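Local atomic coordinates of exotoxin 6 (Staphylococcus aureus subsp. aureus Mu50, PDB entry 4ZYS), a protein that belongs to the staphylococcal superantigen-like exotoxins and, like its relatives, probably acts as a secreted factor that blunts host immune defences, perhaps by binding sugars. Residues Ile106-Ile109 with Glu115-Ser118; Arg136-Ala141 with Gly146-Gly151; Lys14-Lys19 with Ser172-Lys177. One frame throughout, in Å; residues are numbered along the deposited sequence.

Contact 1: residues Ile106-Ile109 with Glu115-Ser118; sequences ILEI and EPQS
Ile109 and Gln117 hold the two strands of an antiparallel beta hairpin together through their backbones, at one edge of the five-stranded sheet of the beta-grasp domain. They form a hydrogen-bonded pair: Ile109 N donates to Gln117 O over 2.9 Å (162° at the hydrogen), and Gln117 N returns the bond to Ile109 O over 2.8 Å. Glu108 and Ser118 form the adjoining non-hydrogen-bonded pair, and the ladder continues through backbone bonding of Leu107 with Ser119.

Weaker CA-H...O contacts reinforce both carbonyls. Gln117 O also receives Glu108 CA at 3.3 Å, and Ile109 O also receives Pro116 CA at 3.5 Å. A third such contact joins Ser118 CA to Leu107 O at 3.3 Å. Pro116, which has no N-H to donate, comes just before the hydrogen-bonded Gln117 and contributes through its CA, to Ile109 O, and its ring, to Glu108.

Side chains meet chiefly on the face carrying Glu108 and Ser118. With CG anti to the carbonyl carbon (chi1 -71°), the Glu108 chain runs extended and passes aslant beside Pro116, touching it mainly at CB: Glu108 OE2 comes to 3.7 Å from Pro116 CB, while Glu108 CB lies 3.9 Å from the same atom. On the other face, Leu107 and Ile109 turn their branched apolar chains to helix 130-145, and Gln117 also reaches His145 there.

Across this edge, then, cohesion is mostly backbone chemistry. The two faces divide the labour: aliphatic groups bury themselves against the helix, whereas glutamate and serine suit a face that stays partly open to solvent.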
# COMPACT_ATOMS: atom_id res chain seq x y z
N ILE A 106 -13.65 10.69 3.05
CA ILE A 106 -13.24 12.07 2.83
C ILE A 106 -11.76 12.03 2.57
O ILE A 106 -11.05 11.32 3.27
CB ILE A 106 -13.60 12.98 4.05
CG1 ILE A 106 -15.11 13.24 4.16
CG2 ILE A 106 -12.82 14.31 4.05
CD1 ILE A 106 -15.82 13.59 2.86
N LEU A 107 -11.30 12.71 1.52
CA LEU A 107 -9.87 12.81 1.27
C LEU A 107 -9.52 14.27 1.19
O LEU A 107 -10.06 14.99 0.36
CB LEU A 107 -9.36 12.04 0.02
CG LEU A 107 -7.91 12.39 -0.39
CD1 LEU A 107 -6.86 11.88 0.65
CD2 LEU A 107 -7.60 11.94 -1.80
N GLU A 108 -8.63 14.71 2.06
CA GLU A 108 -8.15 16.09 2.06
C GLU A 108 -6.65 16.09 1.98
O GLU A 108 -6.01 15.26 2.62
CB GLU A 108 -8.63 16.87 3.29
CG GLU A 108 -10.10 17.19 3.31
CD GLU A 108 -10.50 17.94 4.56
OE1 GLU A 108 -10.32 17.39 5.66
OE2 GLU A 108 -10.93 19.11 4.44
N ILE A 109 -6.09 17.01 1.19
CA ILE A 109 -4.64 17.17 1.05
C ILE A 109 -4.29 18.60 1.46
O ILE A 109 -4.84 19.56 0.92
CB ILE A 109 -4.11 16.80 -0.37
CG1 ILE A 109 -4.53 15.34 -0.75
CG2 ILE A 109 -2.57 16.99 -0.45
CD1 ILE A 109 -3.93 14.76 -1.99
N GLU A 115 -4.83 25.72 3.38
CA GLU A 115 -6.02 25.03 3.88
C GLU A 115 -6.15 23.68 3.21
O GLU A 115 -5.65 23.56 2.08
CB GLU A 115 -7.27 25.88 3.63
CG GLU A 115 -7.45 26.95 4.68
CD GLU A 115 -7.39 26.46 6.12
OE1 GLU A 115 -8.29 25.70 6.54
OE2 GLU A 115 -6.44 26.87 6.83
N PRO A 116 -6.73 22.64 3.87
CA PRO A 116 -6.87 21.34 3.19
C PRO A 116 -7.79 21.44 1.97
O PRO A 116 -8.75 22.20 1.98
CB PRO A 116 -7.48 20.42 4.26
CG PRO A 116 -7.48 21.18 5.52
CD PRO A 116 -7.38 22.62 5.20
N GLN A 117 -7.42 20.72 0.91
CA GLN A 117 -8.16 20.66 -0.35
C GLN A 117 -8.81 19.30 -0.46
O GLN A 117 -8.11 18.28 -0.43
CB GLN A 117 -7.25 20.91 -1.59
CG GLN A 117 -6.42 22.19 -1.60
CD GLN A 117 -5.18 22.04 -2.48
OE1 GLN A 117 -4.07 21.80 -1.99
NE2 GLN A 117 -5.34 22.18 -3.79
N SER A 118 -10.12 19.26 -0.58
CA SER A 118 -10.87 18.02 -0.77
C SER A 118 -10.65 17.45 -2.18
O SER A 118 -10.51 18.20 -3.16
CB SER A 118 -12.35 18.23 -0.52
OG SER A 118 -12.85 19.24 -1.38

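Contact 2: residues Arg136-Ala141 with Gly146-Gly151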
# COMPACT_ATOMS: atom_id res chain seq x y z
N ARG A 136 -0.90 4.77 -3.24
CA ARG A 136 -1.88 5.57 -3.98
C ARG A 136 -2.04 6.98 -3.40
O ARG A 136 -2.26 7.93 -4.17
CB ARG A 136 -3.24 4.85 -4.04
CG ARG A 136 -3.23 3.54 -4.83
CD ARG A 136 -2.96 3.78 -6.32
NE ARG A 136 -3.12 2.56 -7.11
CZ ARG A 136 -2.60 2.38 -8.31
NH1 ARG A 136 -1.83 3.32 -8.86
NH2 ARG A 136 -2.81 1.26 -8.97
N LEU A 137 -1.91 7.15 -2.09
CA LEU A 137 -2.05 8.48 -1.51
C LEU A 137 -0.77 9.32 -1.80
O LEU A 137 -0.86 10.50 -2.14
CB LEU A 137 -2.38 8.42 -0.02
CG LEU A 137 -3.80 7.87 0.32
CD1 LEU A 137 -3.88 7.43 1.76
CD2 LEU A 137 -4.88 8.86 -0.04
N ARG A 138 0.40 8.68 -1.73
CA ARG A 138 1.67 9.34 -2.03
C ARG A 138 1.72 9.68 -3.53
O ARG A 138 2.19 10.75 -3.84
CB ARG A 138 2.86 8.46 -1.59
CG ARG A 138 2.99 8.35 -0.05
CD ARG A 138 4.39 7.99 0.37
NE ARG A 138 4.41 7.28 1.65
CZ ARG A 138 5.44 7.26 2.50
NH1 ARG A 138 6.53 7.97 2.24
NH2 ARG A 138 5.38 6.55 3.61
N GLU A 139 1.16 8.83 -4.41
CA GLU A 139 1.07 9.05 -5.87
C GLU A 139 0.29 10.33 -6.21
O GLU A 139 0.74 11.11 -7.04
CB GLU A 139 0.39 7.83 -6.54
CG GLU A 139 0.26 7.92 -8.05
CD GLU A 139 -0.34 6.68 -8.68
OE1 GLU A 139 -1.32 6.14 -8.11
OE2 GLU A 139 0.17 6.24 -9.74
N ARG A 140 -0.86 10.53 -5.55
CA ARG A 140 -1.74 11.69 -5.68
C ARG A 140 -1.00 12.96 -5.19
O ARG A 140 -0.98 13.96 -5.90
CB ARG A 140 -3.02 11.40 -4.86
CG ARG A 140 -4.12 12.46 -4.86
CD ARG A 140 -5.07 12.40 -6.03
NE ARG A 140 -5.75 11.11 -6.24
CZ ARG A 140 -7.00 10.84 -5.89
NH1 ARG A 140 -7.72 11.74 -5.25
NH2 ARG A 140 -7.54 9.67 -6.20
N ALA A 141 -0.34 12.89 -4.00
CA ALA A 141 0.45 13.99 -3.43
C ALA A 141 1.65 14.38 -4.34
O ALA A 141 1.97 15.56 -4.43
CB ALA A 141 0.95 13.60 -2.05
N GLY A 146 3.23 18.16 -5.87
CA GLY A 146 4.69 18.22 -5.92
C GLY A 146 5.44 17.62 -4.75
O GLY A 146 6.54 18.09 -4.43
N LEU A 147 4.87 16.59 -4.09
CA LEU A 147 5.58 15.90 -3.02
C LEU A 147 6.87 15.25 -3.60
O LEU A 147 6.84 14.64 -4.68
CB LEU A 147 4.67 14.85 -2.35
CG LEU A 147 5.27 14.05 -1.15
CD1 LEU A 147 5.48 14.93 0.11
CD2 LEU A 147 4.35 12.86 -0.79
N TYR A 148 7.99 15.43 -2.88
CA TYR A 148 9.34 14.91 -3.17
C TYR A 148 9.98 15.67 -4.32
O TYR A 148 10.88 15.18 -4.99
CB TYR A 148 9.34 13.39 -3.42
CG TYR A 148 8.69 12.58 -2.32
CD1 TYR A 148 8.94 12.86 -0.98
CD2 TYR A 148 7.84 11.52 -2.62
CE1 TYR A 148 8.32 12.14 0.04
CE2 TYR A 148 7.26 10.75 -1.61
CZ TYR A 148 7.49 11.08 -0.28
OH TYR A 148 6.88 10.35 0.70
N SER A 149 9.56 16.91 -4.46
CA SER A 149 10.15 17.89 -5.36
C SER A 149 10.32 19.18 -4.59
O SER A 149 9.51 19.45 -3.69
CB SER A 149 9.29 18.08 -6.60
OG SER A 149 9.36 16.89 -7.37
N ASN A 150 11.41 19.91 -4.86
CA ASN A 150 11.72 21.21 -4.25
C ASN A 150 11.84 21.16 -2.72
O ASN A 150 11.42 22.10 -2.03
CB ASN A 150 10.68 22.29 -4.66
CG ASN A 150 10.43 22.41 -6.14
OD1 ASN A 150 11.16 23.11 -6.87
ND2 ASN A 150 9.39 21.74 -6.61
N GLY A 151 12.40 20.07 -2.21
CA GLY A 151 12.58 19.87 -0.77
C GLY A 151 11.31 19.58 0.02
O GLY A 151 11.32 19.69 1.25
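The C-terminal end of helix 130-145 in the beta-grasp domain is closed by the loop that follows it, and Ala141 meets Leu147 where the chain leaves the helix. Gly146 is the first residue off the helix; its positive phi (64°) is easy for a residue without a side chain, and it starts a type II beta turn running to Ser149. The change of direction at Gly146 brings Leu147 N to Ala141 O, six residues back, giving a hydrogen bond of 3.1 Å. The small Ala141 methyl lets Leu147 come close: Ala141 CB lies 3.7 Å from Leu147 CD2.

Further along, Tyr148 reaches over to the previous turn of the helix. Arg138, extended from CG to NE, sends NH1 to Tyr148 OH at 2.9 Å, bent to 144° at the hydrogen and tilted from the guanidinium plane; NH1 comes in at the edge of the Tyr148 ring, near its plane. Leu147 CG lies over the centre of one face of the Tyr148 ring.

Arginine suits this buried place because its several N-H groups have separate partners: NE forms a salt bridge with Asp134, and NH1 also bonds to Gln173 O. Tyr148 OH is bonded to Leu171 O as well. Asp134 probably balances the buried charge, while these separate partners, with the bond between the two side chains, probably hold both polar ends in place.

Contact 3: residues Lys14-Lys19 with Ser172-Lys177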
# COMPACT_ATOMS: atom_id res chain seq x y z
N LYS A 14 10.80 9.68 -4.23
CA LYS A 14 10.15 9.93 -5.51
C LYS A 14 10.28 8.70 -6.43
O LYS A 14 9.27 8.25 -6.96
CB LYS A 14 10.71 11.18 -6.20
CG LYS A 14 9.74 11.80 -7.20
CD LYS A 14 10.40 12.88 -8.02
CE LYS A 14 9.48 13.52 -9.04
NZ LYS A 14 9.27 12.67 -10.25
N HIS A 15 11.51 8.17 -6.58
CA HIS A 15 11.79 7.03 -7.44
C HIS A 15 10.95 5.80 -7.01
O HIS A 15 10.25 5.20 -7.83
CB HIS A 15 13.30 6.71 -7.44
CG HIS A 15 13.63 5.50 -8.25
ND1 HIS A 15 13.70 5.55 -9.65
CD2 HIS A 15 13.81 4.21 -7.85
CE1 HIS A 15 13.97 4.31 -10.04
NE2 HIS A 15 14.04 3.47 -9.00
N TYR A 16 10.99 5.48 -5.71
CA TYR A 16 10.26 4.34 -5.15
C TYR A 16 8.76 4.49 -5.38
O TYR A 16 8.13 3.56 -5.90
CB TYR A 16 10.58 4.19 -3.64
CG TYR A 16 9.89 3.01 -3.00
CD1 TYR A 16 10.40 1.73 -3.13
CD2 TYR A 16 8.71 3.17 -2.28
CE1 TYR A 16 9.77 0.63 -2.57
CE2 TYR A 16 8.06 2.08 -1.70
CZ TYR A 16 8.59 0.82 -1.86
OH TYR A 16 7.96 -0.26 -1.30
N TYR A 17 8.18 5.67 -5.02
CA TYR A 17 6.75 5.89 -5.13
C TYR A 17 6.28 6.20 -6.57
O TYR A 17 5.07 6.23 -6.79
CB TYR A 17 6.28 6.94 -4.12
CG TYR A 17 6.22 6.29 -2.74
CD1 TYR A 17 5.27 5.32 -2.45
CD2 TYR A 17 7.23 6.51 -1.80
CE1 TYR A 17 5.25 4.67 -1.23
CE2 TYR A 17 7.22 5.87 -0.57
CZ TYR A 17 6.22 4.96 -0.28
OH TYR A 17 6.20 4.30 0.93
N ASN A 18 7.19 6.27 -7.56
CA ASN A 18 6.82 6.41 -8.98
C ASN A 18 6.93 5.04 -9.72
O ASN A 18 6.65 4.98 -10.91
CB ASN A 18 7.68 7.47 -9.69
CG ASN A 18 7.20 8.90 -9.46
OD1 ASN A 18 6.04 9.15 -9.13
ND2 ASN A 18 8.09 9.86 -9.61
N LYS A 19 7.36 3.96 -9.01
CA LYS A 19 7.54 2.62 -9.59
C LYS A 19 6.21 2.07 -10.12
O LYS A 19 5.20 2.21 -9.44
CB LYS A 19 8.12 1.64 -8.56
CG LYS A 19 9.60 1.82 -8.28
CD LYS A 19 10.01 0.95 -7.10
CE LYS A 19 11.50 0.73 -6.98
NZ LYS A 19 11.93 -0.53 -7.64
N SER A 172 8.21 11.24 5.34
CA SER A 172 9.65 11.39 5.16
C SER A 172 10.38 10.04 5.08
O SER A 172 11.58 10.01 4.81
CB SER A 172 10.25 12.26 6.28
OG SER A 172 10.25 11.60 7.53
N GLN A 173 9.66 8.92 5.29
CA GLN A 173 10.24 7.57 5.19
C GLN A 173 9.38 6.73 4.30
O GLN A 173 8.19 7.03 4.21
CB GLN A 173 10.31 6.88 6.58
CG GLN A 173 11.13 7.58 7.67
CD GLN A 173 12.61 7.64 7.37
OE1 GLN A 173 13.18 6.78 6.69
NE2 GLN A 173 13.28 8.67 7.89
N LYS A 174 9.91 5.63 3.74
CA LYS A 174 9.04 4.64 3.07
C LYS A 174 8.17 4.03 4.17
O LYS A 174 8.58 4.05 5.33
CB LYS A 174 9.85 3.52 2.38
CG LYS A 174 10.69 3.94 1.17
CD LYS A 174 11.10 2.76 0.32
CE LYS A 174 12.23 1.92 0.84
NZ LYS A 174 12.40 0.68 0.02
N LEU A 175 7.01 3.44 3.84
CA LEU A 175 6.19 2.73 4.83
C LEU A 175 7.01 1.57 5.40
O LEU A 175 7.77 0.95 4.64
CB LEU A 175 4.91 2.21 4.17
CG LEU A 175 3.95 1.34 5.00
CD1 LEU A 175 3.36 2.12 6.14
CD2 LEU A 175 2.85 0.76 4.12
N GLU A 176 6.89 1.30 6.74
CA GLU A 176 7.59 0.19 7.42
C GLU A 176 7.24 -1.12 6.71
O GLU A 176 6.06 -1.38 6.46
CB GLU A 176 7.20 0.11 8.91
CG GLU A 176 7.69 1.27 9.74
CD GLU A 176 6.78 2.49 9.88
OE1 GLU A 176 5.83 2.64 9.08
OE2 GLU A 176 7.05 3.31 10.79
N LYS A 177 8.25 -1.91 6.35
CA LYS A 177 8.09 -3.17 5.64
C LYS A 177 7.03 -4.07 6.32
O LYS A 177 6.17 -4.60 5.61
CB LYS A 177 9.44 -3.88 5.50
CG LYS A 177 10.30 -3.30 4.38
CD LYS A 177 11.60 -4.09 4.22
CE LYS A 177 12.75 -3.26 3.69
NZ LYS A 177 12.63 -2.95 2.23
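Tyr16 and Tyr17, at the end of helix 10-17, grip Lys174 and Leu175 where the N-terminal helix lies against the beta-grasp domain, the interdomain packing of the superantigen fold. Lys174 crosses the Tyr16 ring at about a right angle. Its CD sits over the ring centre, 3.4 Å from the centroid, in a CH-pi contact. A bend in the lysine chain (chi3 -77°) then keeps NZ near the ring, 4.2 Å from the centroid, as an off-centre cation-pi pair. Lysine suits the place by offering methylenes to the aromatic face and a charge beyond them.

Tyr17 works through its hydroxyl instead. Leu175 N donates to Tyr17 OH over 3.1 Å at 160°, approaching at the edge of the ring, so the main-chain N-H of an otherwise irregular loop is satisfied by a side chain of the helix.

Second-shell groups position both rings. Tyr17 OH is also bonded to Asp134 OD2 on helix 130-145. Glu76 takes the Tyr16 hydroxyl through OE2, while its OE1 makes a long, weak ion pair with Lys174 NZ. Within the helix the neighbouring tyrosines brace each other: the edge of Tyr16 points at the face of Tyr17, with Tyr16 CD2 3.5 Å above the centre of that ring.

In the fold
Contacts 1 and 2 follow one another along the chain, and both are nested in the long loop closed by contact 3, which brings the N-terminal helix 10-17 back to a late loop of the beta-grasp domain. Helix 130-145 ties them together: its Leu137 and Arg140 pack on Leu107 and Ile109 of contact 1, whose centre is about 14 Å from that of contact 2, while Arg138 reaches contact 3 directly; the centres of contacts 2 and 3 are about 10 Å apart. Contacts 1 and 3 do not touch; their nearest atoms are about 13 Å apart. The helix thus lies on a face of the five-stranded sheet, an arrangement consistent with contact 3 tying the chain's start to the beta-grasp domain.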